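Side-chain contact in fatty acid-binding protein TM_1468 (Thermotoga maritima, PDB 1VPV), which binds long-chain fatty acids such as palmitate and may take part in lipid transport or fatty acid metabolism: residues D34-P39 with L88-E93. Numbering follows the deposited sequence.
Sequences DIDSIP and LKYKEE
Asp36 OD2 is held by two groups that both come from helix 80-92: the hydroxyl of Tyr90, which donates a hydrogen bond with OH 2.5 Å from OD2, and the guanidinium of Arg86, one turn earlier, which forms a salt bridge to the same oxygen. The phenol reaches OD2 on its anti side, 30° out of the carboxylate plane, while OD2 itself lies at the edge of the tyrosine ring and near the ring plane. Carboxylate and ring are turned well away from coplanarity, their planes 65° apart. Asp36 CG stands anti to the backbone N (chi1 -160°), which carries the carboxylate out from the strand to the phenol. The second oxygen, Asp36 OD1, turns back to its own chain, where Ser37 N approaches from above the carboxylate plane at 2.9 Å in a bent hydrogen bond.

One carboxylate oxygen shared by a phenol and a guanidinium is a way to tie a helix to a strand, here in the DegV fold and away from the palmitate-binding residues Thr75 and Ser108. Strand 35-43 runs parallel to strand 15-20 in a mixed sheet, and the tyrosine spans most of the 10.3 Å separating Asp36 CA from Tyr90 CA. Lys16 and Leu18 of strand 15-20 touch both side chains. Replacing Asp36 by an alanine removes the carboxylate and is likely to leave the Tyr90 hydroxyl and the Arg86 guanidinium without the acceptor they share.

At the end of the helix, Lys89 pairs with Glu93 just beyond it, NZ 2.5 Å from OE2 in a salt bridge. Lys89 NZ remains 5.6 Å from Asp36 OD2, too far for direct pairing, although its positive charge may still favour the ionised carboxylate.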
loop_
_atom_site.group_PDB
_atom_site.type_symbol
_atom_site.label_atom_id
_atom_site.label_comp_id
_atom_site.label_asym_id
_atom_site.label_seq_id
_atom_site.Cartn_x
_atom_site.Cartn_y
_atom_site.Cartn_z
ATOM N N ASP A 34 -13.527 8.975 4.276
ATOM C CA ASP A 34 -14.561 7.953 3.980
ATOM C C ASP A 34 -14.006 6.827 3.044
ATOM O O ASP A 34 -14.496 6.569 1.927
ATOM C CB ASP A 34 -15.838 8.611 3.434
ATOM C CG ASP A 34 -17.031 7.633 3.389
ATOM O OD1 ASP A 34 -16.936 6.577 4.051
ATOM O OD2 ASP A 34 -18.058 7.911 2.716
ATOM N N ILE A 35 -12.928 6.208 3.515
ATOM C CA ILE A 35 -12.287 5.126 2.828
ATOM C C ILE A 35 -12.451 3.867 3.711
ATOM O O ILE A 35 -12.148 3.890 4.892
ATOM C CB ILE A 35 -10.800 5.411 2.615
ATOM C CG1 ILE A 35 -10.588 6.614 1.695
ATOM C CG2 ILE A 35 -10.077 4.176 2.067
ATOM C CD1 ILE A 35 -9.168 7.126 1.709
ATOM N N ASP A 36 -12.921 2.783 3.098
ATOM C CA ASP A 36 -13.086 1.505 3.739
ATOM C C ASP A 36 -11.979 0.590 3.251
ATOM O O ASP A 36 -11.423 0.797 2.162
ATOM C CB ASP A 36 -14.436 0.936 3.316
ATOM C CG ASP A 36 -14.970 -0.145 4.258
ATOM O OD1 ASP A 36 -14.306 -0.491 5.265
ATOM O OD2 ASP A 36 -16.077 -0.651 3.952
ATOM N N SER A 37 -11.693 -0.433 4.048
ATOM C CA SER A 37 -10.671 -1.418 3.758
ATOM C C SER A 37 -11.292 -2.827 3.664
ATOM O O SER A 37 -11.978 -3.260 4.584
ATOM C CB SER A 37 -9.605 -1.388 4.866
ATOM O OG SER A 37 -8.454 -2.093 4.449
ATOM N N ILE A 38 -11.077 -3.528 2.548
ATOM C CA ILE A 38 -11.586 -4.897 2.419
ATOM C C ILE A 38 -10.448 -5.881 2.703
ATOM O O ILE A 38 -9.403 -5.781 2.102
ATOM C CB ILE A 38 -12.258 -5.194 1.046
ATOM C CG1 ILE A 38 -12.707 -6.646 0.988
ATOM C CG2 ILE A 38 -11.336 -4.871 -0.141
ATOM C CD1 ILE A 38 -13.561 -6.958 -0.232
ATOM N N PRO A 39 -10.654 -6.815 3.653
ATOM C CA PRO A 39 -9.567 -7.716 4.046
ATOM C C PRO A 39 -9.177 -8.753 2.989
ATOM O O PRO A 39 -10.038 -9.405 2.396
ATOM C CB PRO A 39 -10.114 -8.441 5.293
ATOM C CG PRO A 39 -11.437 -7.828 5.605
ATOM C CD PRO A 39 -11.897 -7.064 4.415
ATOM N N LEU A 88 -22.909 -3.972 -2.253
ATOM C CA LEU A 88 -24.312 -3.953 -1.887
ATOM C C LEU A 88 -24.562 -3.228 -0.580
ATOM O O LEU A 88 -25.570 -2.531 -0.458
ATOM C CB LEU A 88 -24.856 -5.364 -1.769
ATOM C CG LEU A 88 -24.912 -6.097 -3.097
ATOM C CD1 LEU A 88 -25.305 -7.545 -2.837
ATOM C CD2 LEU A 88 -25.899 -5.428 -4.080
ATOM N N LYS A 89 -23.660 -3.380 0.389
ATOM C CA LYS A 89 -23.784 -2.635 1.633
ATOM C C LYS A 89 -23.709 -1.134 1.372
ATOM O O LYS A 89 -24.480 -0.367 1.947
ATOM C CB LYS A 89 -22.737 -3.067 2.647
ATOM C CG LYS A 89 -22.666 -2.198 3.912
ATOM C CD LYS A 89 -21.526 -2.721 4.816
ATOM C CE LYS A 89 -20.560 -1.625 5.263
ATOM N NZ LYS A 89 -21.192 -0.697 6.233
ATOM N N TYR A 90 -22.799 -0.718 0.496
ATOM C CA TYR A 90 -22.696 0.690 0.117
ATOM C C TYR A 90 -23.960 1.176 -0.569
ATOM O O TYR A 90 -24.407 2.287 -0.309
ATOM C CB TYR A 90 -21.469 0.947 -0.755
ATOM C CG TYR A 90 -20.173 0.469 -0.128
ATOM C CD1 TYR A 90 -19.958 0.524 1.244
ATOM C CD2 TYR A 90 -19.151 -0.025 -0.919
ATOM C CE1 TYR A 90 -18.741 0.093 1.799
ATOM C CE2 TYR A 90 -17.958 -0.459 -0.374
ATOM C CZ TYR A 90 -17.757 -0.399 0.974
ATOM O OH TYR A 90 -16.552 -0.862 1.469
ATOM N N LYS A 91 -24.556 0.324 -1.396
ATOM C CA LYS A 91 -25.801 0.642 -2.066
ATOM C C LYS A 91 -26.952 0.898 -1.106
ATOM O O LYS A 91 -27.669 1.895 -1.234
ATOM C CB LYS A 91 -26.178 -0.512 -2.978
ATOM C CG LYS A 91 -27.466 -0.337 -3.767
ATOM C CD LYS A 91 -27.508 -1.370 -4.874
ATOM C CE LYS A 91 -28.929 -1.673 -5.308
ATOM N NZ LYS A 91 -29.627 -0.414 -5.657
ATOM N N GLU A 92 -27.136 -0.010 -0.164
ATOM C CA GLU A 92 -28.197 0.113 0.822
ATOM C C GLU A 92 -27.927 1.287 1.768
ATOM O O GLU A 92 -28.863 1.809 2.373
ATOM C CB GLU A 92 -28.384 -1.200 1.611
ATOM N N GLU A 93 -26.669 1.714 1.890
ATOM C CA GLU A 93 -26.358 2.961 2.608
ATOM C C GLU A 93 -26.443 4.227 1.734
ATOM O O GLU A 93 -25.980 5.287 2.148
ATOM C CB GLU A 93 -24.960 2.914 3.228
ATOM C CG GLU A 93 -24.728 1.875 4.317
ATOM C CD GLU A 93 -23.278 1.801 4.696
ATOM O OE1 GLU A 93 -22.459 2.508 4.056
ATOM O OE2 GLU A 93 -22.935 1.034 5.629
#